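Local atomic coordinates of ADP-ribosylating toxin CARDS (Mycoplasma pneumoniae, PDB entry 4TLV), a protein that transfers ADP-ribosyl groups from NAD+ to multiple target proteins, causes vacuolization of host cells and disrupts respiratory epithelium, acting as the main virulence factor of the bacterium. Residues Arg33-Ile39 against Glu134-Asp138; Tyr90-Ala94 against Gly587-Phe591; Gln445-Tyr449 against Trp564-Tyr568; Lys478-Phe483 against His514-Asp519. All blocks are in the same frame, centred on the assembly; numbering follows the deposited sequence.

How the contacts relate
Contact 1 and contact 2 share the three-stranded antiparallel sheet of the mART domain: strand 134-138, its middle strand, belongs to contact 1, and its neighbour 89-91 leads into contact 2. Their centres lie about 13 Å apart and their segments alternate along the chain. Contact 2 joins this catalytic domain to the very end of the chain in D3, so 492 residues lie between its two segments and contacts 3 and 4 both fall within that span. These two lie inside the beta-trefoil of D3, with centres about 21 Å apart; they meet where Leu446 packs on Ile482. Contacts 1 and 3 are the most distant, about 35 Å between centres, and contact 2 bridges their two domains.

Contact 1. Residues Arg33-Ile39 against Glu134-Asp138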
# COMPACT_ATOMS: atom_id res chain seq x y z
N ARG A 33 11.58 22.57 -4.82
CA ARG A 33 10.55 22.02 -3.94
C ARG A 33 9.26 21.89 -4.73
O ARG A 33 8.35 22.69 -4.58
CB ARG A 33 10.35 22.90 -2.69
CG ARG A 33 11.52 22.91 -1.74
CD ARG A 33 11.37 23.98 -0.66
NE ARG A 33 10.59 23.57 0.51
CZ ARG A 33 9.56 24.27 0.98
NH1 ARG A 33 9.16 25.37 0.35
NH2 ARG A 33 8.92 23.86 2.07
N ASN A 34 9.20 20.89 -5.60
CA ASN A 34 8.02 20.71 -6.45
C ASN A 34 7.49 19.31 -6.22
O ASN A 34 8.15 18.33 -6.57
CB ASN A 34 8.39 20.92 -7.92
CG ASN A 34 7.19 20.84 -8.84
OD1 ASN A 34 6.38 19.91 -8.75
ND2 ASN A 34 7.06 21.83 -9.74
N PHE A 35 6.30 19.21 -5.62
CA PHE A 35 5.80 17.89 -5.20
C PHE A 35 5.56 16.96 -6.39
O PHE A 35 6.01 15.80 -6.40
CB PHE A 35 4.52 18.04 -4.37
CG PHE A 35 3.88 16.72 -4.00
CD1 PHE A 35 4.45 15.91 -3.03
CD2 PHE A 35 2.71 16.31 -4.62
CE1 PHE A 35 3.85 14.70 -2.69
CE2 PHE A 35 2.11 15.10 -4.29
CZ PHE A 35 2.69 14.29 -3.32
N PHE A 36 4.84 17.44 -7.39
CA PHE A 36 4.51 16.60 -8.53
C PHE A 36 5.75 16.15 -9.31
O PHE A 36 5.83 15.00 -9.76
CB PHE A 36 3.48 17.26 -9.46
CG PHE A 36 2.07 17.18 -8.93
CD1 PHE A 36 1.27 16.09 -9.20
CD2 PHE A 36 1.56 18.20 -8.15
CE1 PHE A 36 -0.03 16.01 -8.70
CE2 PHE A 36 0.27 18.13 -7.65
CZ PHE A 36 -0.52 17.05 -7.93
N GLU A 37 6.72 17.05 -9.50
CA GLU A 37 7.95 16.67 -10.21
C GLU A 37 8.73 15.59 -9.45
O GLU A 37 9.41 14.77 -10.06
CB GLU A 37 8.86 17.89 -10.43
CG GLU A 37 8.32 18.83 -11.52
CD GLU A 37 9.23 20.02 -11.78
OE1 GLU A 37 10.25 20.17 -11.07
OE2 GLU A 37 8.94 20.81 -12.70
N HIS A 38 8.64 15.62 -8.13
CA HIS A 38 9.32 14.63 -7.31
C HIS A 38 8.66 13.25 -7.41
O HIS A 38 9.33 12.22 -7.53
CB HIS A 38 9.36 15.07 -5.84
CG HIS A 38 9.89 14.02 -4.93
ND1 HIS A 38 11.21 13.61 -4.97
CD2 HIS A 38 9.28 13.25 -4.00
CE1 HIS A 38 11.39 12.63 -4.09
NE2 HIS A 38 10.23 12.40 -3.49
N ILE A 39 7.33 13.24 -7.36
CA ILE A 39 6.55 12.01 -7.50
C ILE A 39 6.73 11.42 -8.90
O ILE A 39 6.84 10.20 -9.07
CB ILE A 39 5.04 12.27 -7.26
CG1 ILE A 39 4.79 12.66 -5.80
CG2 ILE A 39 4.23 11.04 -7.62
CD1 ILE A 39 5.33 11.64 -4.79
N GLU A 134 6.04 6.10 0.44
CA GLU A 134 7.06 7.16 0.53
C GLU A 134 6.78 8.23 1.56
O GLU A 134 5.70 8.80 1.61
CB GLU A 134 7.32 7.84 -0.83
CG GLU A 134 8.36 8.98 -0.70
CD GLU A 134 8.78 9.61 -2.01
OE1 GLU A 134 8.17 9.31 -3.06
OE2 GLU A 134 9.73 10.42 -1.98
N TRP A 135 7.78 8.49 2.40
CA TRP A 135 7.82 9.71 3.20
C TRP A 135 9.00 10.47 2.63
O TRP A 135 10.10 9.91 2.50
CB TRP A 135 8.07 9.36 4.67
CG TRP A 135 6.85 8.82 5.36
CD1 TRP A 135 6.37 7.55 5.28
CD2 TRP A 135 5.96 9.54 6.23
NE1 TRP A 135 5.23 7.43 6.05
CE2 TRP A 135 4.97 8.64 6.64
CE3 TRP A 135 5.93 10.86 6.70
CZ2 TRP A 135 3.93 9.01 7.51
CZ3 TRP A 135 4.90 11.23 7.54
CH2 TRP A 135 3.91 10.30 7.95
N PHE A 136 8.78 11.71 2.22
CA PHE A 136 9.88 12.50 1.69
C PHE A 136 10.29 13.53 2.72
O PHE A 136 9.46 13.98 3.52
CB PHE A 136 9.53 13.14 0.34
CG PHE A 136 8.42 14.17 0.40
CD1 PHE A 136 7.08 13.78 0.32
CD2 PHE A 136 8.71 15.53 0.50
CE1 PHE A 136 6.06 14.71 0.35
CE2 PHE A 136 7.67 16.47 0.53
CZ PHE A 136 6.35 16.05 0.45
N THR A 137 11.57 13.91 2.71
CA THR A 137 12.04 14.94 3.63
C THR A 137 12.13 16.24 2.85
O THR A 137 12.45 16.25 1.65
CB THR A 137 13.39 14.62 4.26
OG1 THR A 137 14.38 14.56 3.23
CG2 THR A 137 13.33 13.26 4.97
N ASP A 138 11.80 17.33 3.53
CA ASP A 138 11.84 18.65 2.92
C ASP A 138 13.27 19.11 3.19
O ASP A 138 13.54 19.81 4.17
CB ASP A 138 10.81 19.55 3.60
CG ASP A 138 10.57 20.86 2.85
OD1 ASP A 138 11.27 21.13 1.85
OD2 ASP A 138 9.67 21.61 3.28
O HOH W 1 9.07 9.74 -5.59
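His38 and Glu134 reach toward each other from opposite directions, and the imidazole NE2 meets carboxylate OE2 in a short hydrogen bond of 2.5 Å. The oxygen lies in the ring plane, but the approach to Glu134 is on the syn side and 21° out of the carboxylate plane; the imidazole and carboxylate planes are 62° apart. Glu134 CG stands anti to the backbone N (chi1 178°) and the chain beyond is extended, the length that carries a glutamate across the gap between strand and helix. A water donates to Glu134 OE1 at 2.7 Å and to His38 O, adding a second, indirect link.

Phe136 lies beside this pair. Its ring meets Phe35 obliquely, CE1 to CE1 3.8 Å, and its CB is 4.0 Å from His38 NE2; Phe35, His38 and Phe136 form an aromatic cluster, the two phenylalanines supplying its apolar part. At the far end Arg33 takes Asp138 side-on, NE to OD1 2.9 Å and NH2 to OD2 2.7 Å. Both oxygens use their syn lone pairs, and the nearly coplanar groups make this a bidentate salt bridge, with Trp197 NE1 as a further partner of OD2.

Helix 35-40, N-capped by Asn34, lies against strand 134-138, the middle strand between 49-53 and 89-91, while Phe35 and Ile39 also pack on helices 92-104 and 115-126 of the mART domain.

Contact 2. Residues Tyr90-Ala94 against Gly587-Phe591. With ACT (acetate ion), chain N.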
# COMPACT_ATOMS: atom_id res chain seq x y z
N TYR A 90 7.42 14.07 5.51
CA TYR A 90 6.02 14.17 5.10
C TYR A 90 5.59 12.98 4.27
O TYR A 90 6.35 12.49 3.45
CB TYR A 90 5.84 15.41 4.22
CG TYR A 90 6.17 16.68 4.96
CD1 TYR A 90 7.47 17.15 5.01
CD2 TYR A 90 5.17 17.38 5.62
CE1 TYR A 90 7.79 18.32 5.73
CE2 TYR A 90 5.47 18.54 6.34
CZ TYR A 90 6.77 19.01 6.38
OH TYR A 90 7.06 20.16 7.07
N ASN A 91 4.35 12.56 4.44
CA ASN A 91 3.83 11.43 3.65
C ASN A 91 3.40 11.83 2.23
O ASN A 91 2.56 12.74 2.05
CB ASN A 91 2.67 10.75 4.38
CG ASN A 91 2.20 9.50 3.65
OD1 ASN A 91 1.27 9.55 2.88
ND2 ASN A 91 2.90 8.37 3.86
N ALA A 92 3.95 11.16 1.22
CA ALA A 92 3.64 11.52 -0.17
C ALA A 92 2.16 11.31 -0.48
O ALA A 92 1.50 12.20 -1.04
CB ALA A 92 4.54 10.74 -1.16
N ARG A 93 1.61 10.15 -0.12
CA ARG A 93 0.20 9.90 -0.44
C ARG A 93 -0.76 10.92 0.22
O ARG A 93 -1.65 11.46 -0.46
CB ARG A 93 -0.23 8.45 -0.10
CG ARG A 93 0.12 7.43 -1.22
CD ARG A 93 -1.08 7.15 -2.16
NE ARG A 93 -2.12 6.47 -1.40
CZ ARG A 93 -3.30 6.99 -1.07
NH1 ARG A 93 -3.64 8.20 -1.49
NH2 ARG A 93 -4.14 6.29 -0.32
N ALA A 94 -0.58 11.19 1.51
CA ALA A 94 -1.47 12.10 2.21
C ALA A 94 -1.33 13.51 1.63
O ALA A 94 -2.31 14.26 1.52
CB ALA A 94 -1.15 12.11 3.72
N GLY A 587 -4.91 6.23 8.98
CA GLY A 587 -3.89 5.87 8.01
C GLY A 587 -4.39 5.57 6.61
O GLY A 587 -3.61 5.21 5.73
N PHE A 588 -5.69 5.70 6.39
CA PHE A 588 -6.30 5.39 5.11
C PHE A 588 -5.69 6.23 3.98
O PHE A 588 -5.70 5.81 2.84
CB PHE A 588 -7.81 5.62 5.15
CG PHE A 588 -8.20 7.06 4.99
CD1 PHE A 588 -8.07 7.94 6.07
CD2 PHE A 588 -8.64 7.54 3.78
CE1 PHE A 588 -8.42 9.28 5.93
CE2 PHE A 588 -8.97 8.88 3.62
CZ PHE A 588 -8.86 9.75 4.68
N ASP A 589 -5.20 7.43 4.29
CA ASP A 589 -4.68 8.33 3.25
C ASP A 589 -3.15 8.21 3.06
O ASP A 589 -2.53 9.06 2.40
CB ASP A 589 -5.11 9.79 3.50
CG ASP A 589 -4.94 10.23 4.97
OD1 ASP A 589 -4.43 9.44 5.79
OD2 ASP A 589 -5.33 11.38 5.30
N ARG A 590 -2.57 7.14 3.58
CA ARG A 590 -1.12 6.92 3.48
C ARG A 590 -0.68 5.69 2.68
O ARG A 590 0.50 5.54 2.39
CB ARG A 590 -0.49 6.88 4.87
CG ARG A 590 -0.74 8.15 5.69
CD ARG A 590 0.35 8.35 6.75
NE ARG A 590 0.86 7.07 7.25
CZ ARG A 590 0.37 6.47 8.33
NH1 ARG A 590 -0.62 7.04 9.01
NH2 ARG A 590 0.88 5.30 8.73
N PHE A 591 -1.62 4.80 2.34
CA PHE A 591 -1.27 3.52 1.72
C PHE A 591 -1.65 3.44 0.22
O PHE A 591 -2.47 4.18 -0.31
CB PHE A 591 -1.97 2.36 2.43
CG PHE A 591 -1.45 2.05 3.79
CD1 PHE A 591 -1.91 2.73 4.91
CD2 PHE A 591 -0.54 1.02 3.98
CE1 PHE A 591 -1.45 2.42 6.18
CE2 PHE A 591 -0.08 0.69 5.25
CZ PHE A 591 -0.54 1.40 6.35
OXT PHE A 591 -1.16 2.57 -0.51
C ACT N . -7.65 7.97 0.06
O ACT N . -6.41 7.92 -0.08
OXT ACT N . -8.19 9.09 -0.16
CH3 ACT N . -8.42 6.77 0.50
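Arg93 grips the C-terminal Phe591 O with two nitrogens side-on, NE at 2.6 Å and NH2 at 2.7 Å. The oxygen lies in the guanidinium plane, yet the two donors reach it differently: NH2 comes in the carbonyl plane, whereas NE sits 51° above it. Bends at chi2 and chi3 turn the guanidinium edge to Phe591 O. A guanidinium suits this place because it can serve several acceptors at once: an acetate ion, probably from the crystallisation liquor, takes bonds from NH2 at 2.8 Å and from NH1. Asn91 OD1 accepts a hydrogen bond from Ala94 N at 2.8 Å, a capping bond, as asparagine does well at a helix N-cap.

Among the charges, that of Arg93 probably helps to hold the terminal carboxylate. Salt bridges also reach outward: Arg93 pairs with Glu97, Asp589 with Arg544 and Arg590 with Glu54.

Packing contacts complete the join. Asp589 O lies over one face of the Arg93 guanidinium and also 3.6 Å from Ala94 CB, whose small methyl lets the tail come close. Asn91 and Arg590 cross at about a right angle, amide and guanidinium planes 85° apart, with Asn91 OD1 3.7 Å from the aliphatic Arg590 CG.

Helix 92-104 begins straight after strand 89-91, the partner of strand 134-138 in the mART sheet, and at this junction the tail beyond strand 578-583 docks, tying D3 to the catalytic domain.

Contact 3. Residues Gln445-Tyr449 against Trp564-Tyr568; sequences QLGWY and WGGWY
Trp448 and Trp567 turn their indole NE1 groups onto one atom, Ser463 OG, which also bonds to Gly565 O. Three groups around one hydroxyl bring both segments together although no hydrogen bond runs directly between them, and a buried pair of indole N-H groups is thereby satisfied. The rings themselves meet at 74° between the five-membered ring of Trp448 and the six-membered ring of Trp567, an oblique pair. Its closest point is Trp448 CD1 to Trp567 CZ2, 3.5 Å.

The contact lies in the C-terminal beta-trefoil, D3, with both of these indoles buried; tryptophan fits because it combines a broad apolar surface with a single N-H donor. Trp448 CG is wedged between the backbone N and carbonyl carbon (chi1 61°), which directs the indole toward the other segment. Tyr455 stacks on this ring, while Val557 of strand 554-558 touches both indoles. CZ2 of the six-membered ring of Trp448 rests 3.9 Å from Gly565 CA and 4.3 Å from Trp564 CE3. Gly565 adopts a positive phi, 85°, a conformation readily open to glycine, and its bare CA lets the indole come close. Gly447 O lies 4.2 Å from Trp567 CH2.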
# COMPACT_ATOMS: atom_id res chain seq x y z
N GLN A 445 -13.62 1.97 6.36
CA GLN A 445 -14.36 1.71 7.59
C GLN A 445 -15.22 2.92 8.04
O GLN A 445 -15.20 3.29 9.21
CB GLN A 445 -13.35 1.33 8.67
CG GLN A 445 -13.91 0.56 9.84
CD GLN A 445 -12.82 0.04 10.78
OE1 GLN A 445 -11.71 0.57 10.83
NE2 GLN A 445 -13.15 -1.01 11.55
N LEU A 446 -15.96 3.51 7.11
CA LEU A 446 -16.68 4.77 7.40
C LEU A 446 -17.70 4.58 8.50
O LEU A 446 -18.36 3.55 8.58
CB LEU A 446 -17.39 5.32 6.17
CG LEU A 446 -16.54 5.52 4.91
CD1 LEU A 446 -17.38 6.12 3.82
CD2 LEU A 446 -15.30 6.38 5.21
N GLY A 447 -17.84 5.59 9.35
CA GLY A 447 -18.84 5.55 10.40
C GLY A 447 -19.07 6.94 10.94
O GLY A 447 -18.58 7.92 10.40
N TRP A 448 -19.85 7.03 12.01
CA TRP A 448 -19.96 8.28 12.73
C TRP A 448 -20.03 8.01 14.22
O TRP A 448 -20.20 6.86 14.64
CB TRP A 448 -21.09 9.17 12.21
CG TRP A 448 -22.51 8.62 12.28
CD1 TRP A 448 -23.09 7.73 11.41
CD2 TRP A 448 -23.53 8.98 13.23
NE1 TRP A 448 -24.41 7.51 11.77
CE2 TRP A 448 -24.70 8.26 12.88
CE3 TRP A 448 -23.56 9.85 14.33
CZ2 TRP A 448 -25.89 8.37 13.61
CZ3 TRP A 448 -24.75 9.96 15.06
CH2 TRP A 448 -25.90 9.22 14.69
N TYR A 449 -19.86 9.07 15.00
CA TYR A 449 -19.68 8.96 16.44
C TYR A 449 -20.56 10.00 17.11
O TYR A 449 -20.64 11.14 16.67
CB TYR A 449 -18.22 9.25 16.76
CG TYR A 449 -17.85 9.21 18.21
CD1 TYR A 449 -17.56 8.01 18.84
CD2 TYR A 449 -17.73 10.39 18.95
CE1 TYR A 449 -17.19 7.98 20.16
CE2 TYR A 449 -17.36 10.36 20.26
CZ TYR A 449 -17.09 9.16 20.87
OH TYR A 449 -16.72 9.16 22.19
N TRP A 564 -33.16 9.87 12.31
CA TRP A 564 -31.82 9.76 12.85
C TRP A 564 -31.04 8.68 12.11
O TRP A 564 -31.60 7.65 11.74
CB TRP A 564 -31.84 9.45 14.35
CG TRP A 564 -32.14 8.02 14.70
CD1 TRP A 564 -33.35 7.50 15.06
CD2 TRP A 564 -31.20 6.94 14.76
NE1 TRP A 564 -33.23 6.16 15.33
CE2 TRP A 564 -31.92 5.79 15.15
CE3 TRP A 564 -29.83 6.82 14.51
CZ2 TRP A 564 -31.31 4.53 15.30
CZ3 TRP A 564 -29.23 5.59 14.66
CH2 TRP A 564 -29.97 4.45 15.05
N GLY A 565 -29.76 8.93 11.86
CA GLY A 565 -28.92 7.93 11.23
C GLY A 565 -29.00 7.94 9.72
O GLY A 565 -28.33 7.14 9.06
N GLY A 566 -29.80 8.84 9.17
CA GLY A 566 -29.95 8.92 7.73
C GLY A 566 -28.80 9.66 7.05
O GLY A 566 -28.48 10.79 7.40
N TRP A 567 -28.19 9.01 6.06
CA TRP A 567 -27.08 9.59 5.31
C TRP A 567 -27.61 10.40 4.14
O TRP A 567 -28.44 9.92 3.37
CB TRP A 567 -26.14 8.47 4.83
CG TRP A 567 -25.46 7.75 5.95
CD1 TRP A 567 -26.05 6.89 6.83
CD2 TRP A 567 -24.08 7.82 6.32
NE1 TRP A 567 -25.12 6.43 7.73
CE2 TRP A 567 -23.90 6.98 7.44
CE3 TRP A 567 -22.97 8.51 5.82
CZ2 TRP A 567 -22.66 6.81 8.06
CZ3 TRP A 567 -21.73 8.35 6.44
CH2 TRP A 567 -21.59 7.50 7.55
N TYR A 568 -27.14 11.63 3.98
CA TYR A 568 -27.59 12.46 2.88
C TYR A 568 -26.43 13.31 2.37
O TYR A 568 -25.37 13.35 2.99
CB TYR A 568 -28.76 13.35 3.34
CG TYR A 568 -28.37 14.42 4.34
CD1 TYR A 568 -28.28 14.13 5.70
CD2 TYR A 568 -28.11 15.72 3.92
CE1 TYR A 568 -27.91 15.11 6.62
CE2 TYR A 568 -27.75 16.71 4.83
CZ TYR A 568 -27.65 16.40 6.18
OH TYR A 568 -27.29 17.38 7.07

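Contact 4. Residues Lys478-Phe483 against His514-Asp519; sequences KTSKIF and HDMNED
Lys481 NZ is gripped by three oxygens: Glu518 O at 2.7 Å, Met516 O at 2.8 Å and, within its own segment, Thr479 OG1 at 2.8 Å. The donor meets Glu518 O in the carbonyl plane but stands 52° above that of Met516. Bends at chi3 and chi4 (-68° and -66°) curl the long chain round to put the ammonium among these oxygens, where a lysine, with three N-H groups to give, suits a buried polar spot. Beside it, Met516 lays its CE methyl over the face of Phe483, 3.7 Å from the ring centroid, a CH-pi contact with the sulfur set obliquely in a Met-aromatic approach. The flexible thioether of Met516 lets the methyl settle over the ring centre. Asp519 OD1 lies 3.5 Å from Thr479 CB.

A second shell holds these groups in place. Residues 515 to 518 form a type I turn, and Asp515 OD1 accepts a bond from Asn517 N in an Asx turn. His514 NE2 donates to Glu518 OE1 at 3.0 Å, nearly straight, while OE2 accepts from Lys520 N and Asp521 N. Thr479 OG1 is positioned by Asp476, and Asp519 by salt bridges to Lys525 and Arg123 of the mART domain.

The loop after strand 506-512 folds over strand 481-485, which pairs with 473-476 and 490-495 in the D3 trefoil; Phe493 touches Lys481 and Met516.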
# COMPACT_ATOMS: atom_id res chain seq x y z
N LYS A 478 -8.52 3.79 -7.83
CA LYS A 478 -8.49 3.97 -9.29
C LYS A 478 -9.56 4.95 -9.77
O LYS A 478 -9.32 5.73 -10.68
CB LYS A 478 -8.67 2.64 -10.03
CG LYS A 478 -7.47 1.71 -10.00
CD LYS A 478 -7.78 0.40 -10.76
CE LYS A 478 -7.54 0.54 -12.25
NZ LYS A 478 -7.71 -0.78 -12.96
N THR A 479 -10.73 4.89 -9.15
CA THR A 479 -11.91 5.58 -9.67
C THR A 479 -12.55 6.55 -8.69
O THR A 479 -13.49 7.25 -9.06
CB THR A 479 -13.00 4.59 -10.10
OG1 THR A 479 -13.44 3.85 -8.95
CG2 THR A 479 -12.49 3.61 -11.18
N SER A 480 -12.07 6.58 -7.45
CA SER A 480 -12.63 7.41 -6.37
C SER A 480 -14.05 7.02 -5.94
O SER A 480 -14.77 7.85 -5.39
CB SER A 480 -12.60 8.91 -6.74
OG SER A 480 -11.27 9.37 -6.98
N LYS A 481 -14.45 5.78 -6.19
CA LYS A 481 -15.76 5.32 -5.73
C LYS A 481 -15.68 4.75 -4.31
O LYS A 481 -14.60 4.33 -3.85
CB LYS A 481 -16.37 4.30 -6.71
CG LYS A 481 -16.58 4.84 -8.13
CD LYS A 481 -17.53 3.96 -8.94
CE LYS A 481 -16.89 2.61 -9.23
NZ LYS A 481 -15.73 2.80 -10.14
N ILE A 482 -16.79 4.80 -3.59
CA ILE A 482 -16.88 4.21 -2.26
C ILE A 482 -17.84 3.04 -2.33
O ILE A 482 -18.93 3.17 -2.88
CB ILE A 482 -17.37 5.24 -1.23
CG1 ILE A 482 -16.25 6.26 -0.96
CG2 ILE A 482 -17.78 4.57 0.08
CD1 ILE A 482 -16.70 7.49 -0.18
N PHE A 483 -17.44 1.90 -1.77
CA PHE A 483 -18.29 0.71 -1.85
C PHE A 483 -18.38 -0.09 -0.55
O PHE A 483 -17.49 -0.04 0.30
CB PHE A 483 -17.94 -0.17 -3.07
CG PHE A 483 -16.54 -0.77 -3.05
CD1 PHE A 483 -15.47 -0.11 -3.63
CD2 PHE A 483 -16.32 -2.02 -2.48
CE1 PHE A 483 -14.18 -0.69 -3.63
CE2 PHE A 483 -15.05 -2.60 -2.49
CZ PHE A 483 -13.98 -1.93 -3.07
N HIS A 514 -23.17 -1.60 -9.12
CA HIS A 514 -22.60 -0.76 -10.15
C HIS A 514 -21.31 -1.41 -10.66
O HIS A 514 -20.73 -2.21 -9.95
CB HIS A 514 -22.33 0.62 -9.56
CG HIS A 514 -21.96 1.67 -10.57
ND1 HIS A 514 -22.88 2.23 -11.42
CD2 HIS A 514 -20.78 2.27 -10.83
CE1 HIS A 514 -22.27 3.12 -12.19
NE2 HIS A 514 -21.00 3.17 -11.85
N ASP A 515 -20.90 -1.07 -11.88
CA ASP A 515 -19.65 -1.58 -12.46
C ASP A 515 -18.41 -0.98 -11.73
O ASP A 515 -18.17 0.22 -11.78
CB ASP A 515 -19.62 -1.25 -13.95
CG ASP A 515 -18.40 -1.81 -14.67
OD1 ASP A 515 -17.47 -2.33 -14.00
OD2 ASP A 515 -18.37 -1.71 -15.91
N MET A 516 -17.65 -1.83 -11.07
CA MET A 516 -16.42 -1.41 -10.39
C MET A 516 -15.48 -0.63 -11.32
O MET A 516 -14.79 0.28 -10.88
CB MET A 516 -15.70 -2.62 -9.79
CG MET A 516 -14.40 -2.27 -9.03
SD MET A 516 -14.70 -1.42 -7.47
CE MET A 516 -15.27 -2.78 -6.47
N ASN A 517 -15.49 -0.95 -12.61
CA ASN A 517 -14.61 -0.30 -13.58
C ASN A 517 -15.13 1.03 -14.11
O ASN A 517 -14.40 1.75 -14.79
CB ASN A 517 -14.38 -1.20 -14.80
CG ASN A 517 -13.92 -2.60 -14.44
OD1 ASN A 517 -14.46 -3.61 -14.93
ND2 ASN A 517 -12.91 -2.68 -13.61
N GLU A 518 -16.39 1.34 -13.85
CA GLU A 518 -16.97 2.56 -14.42
C GLU A 518 -16.29 3.81 -13.82
O GLU A 518 -16.10 3.89 -12.61
CB GLU A 518 -18.50 2.58 -14.24
CG GLU A 518 -19.19 3.67 -15.04
CD GLU A 518 -19.09 5.02 -14.37
OE1 GLU A 518 -19.10 5.07 -13.12
OE2 GLU A 518 -18.99 6.04 -15.10
N ASP A 519 -15.91 4.75 -14.68
CA ASP A 519 -14.98 5.80 -14.25
C ASP A 519 -15.35 7.19 -14.76
O ASP A 519 -14.51 8.08 -14.77
CB ASP A 519 -13.56 5.45 -14.74
CG ASP A 519 -12.48 6.30 -14.06
OD1 ASP A 519 -12.66 6.69 -12.90
OD2 ASP A 519 -11.45 6.57 -14.71
O HOH W 2 -10.97 -0.75 -12.90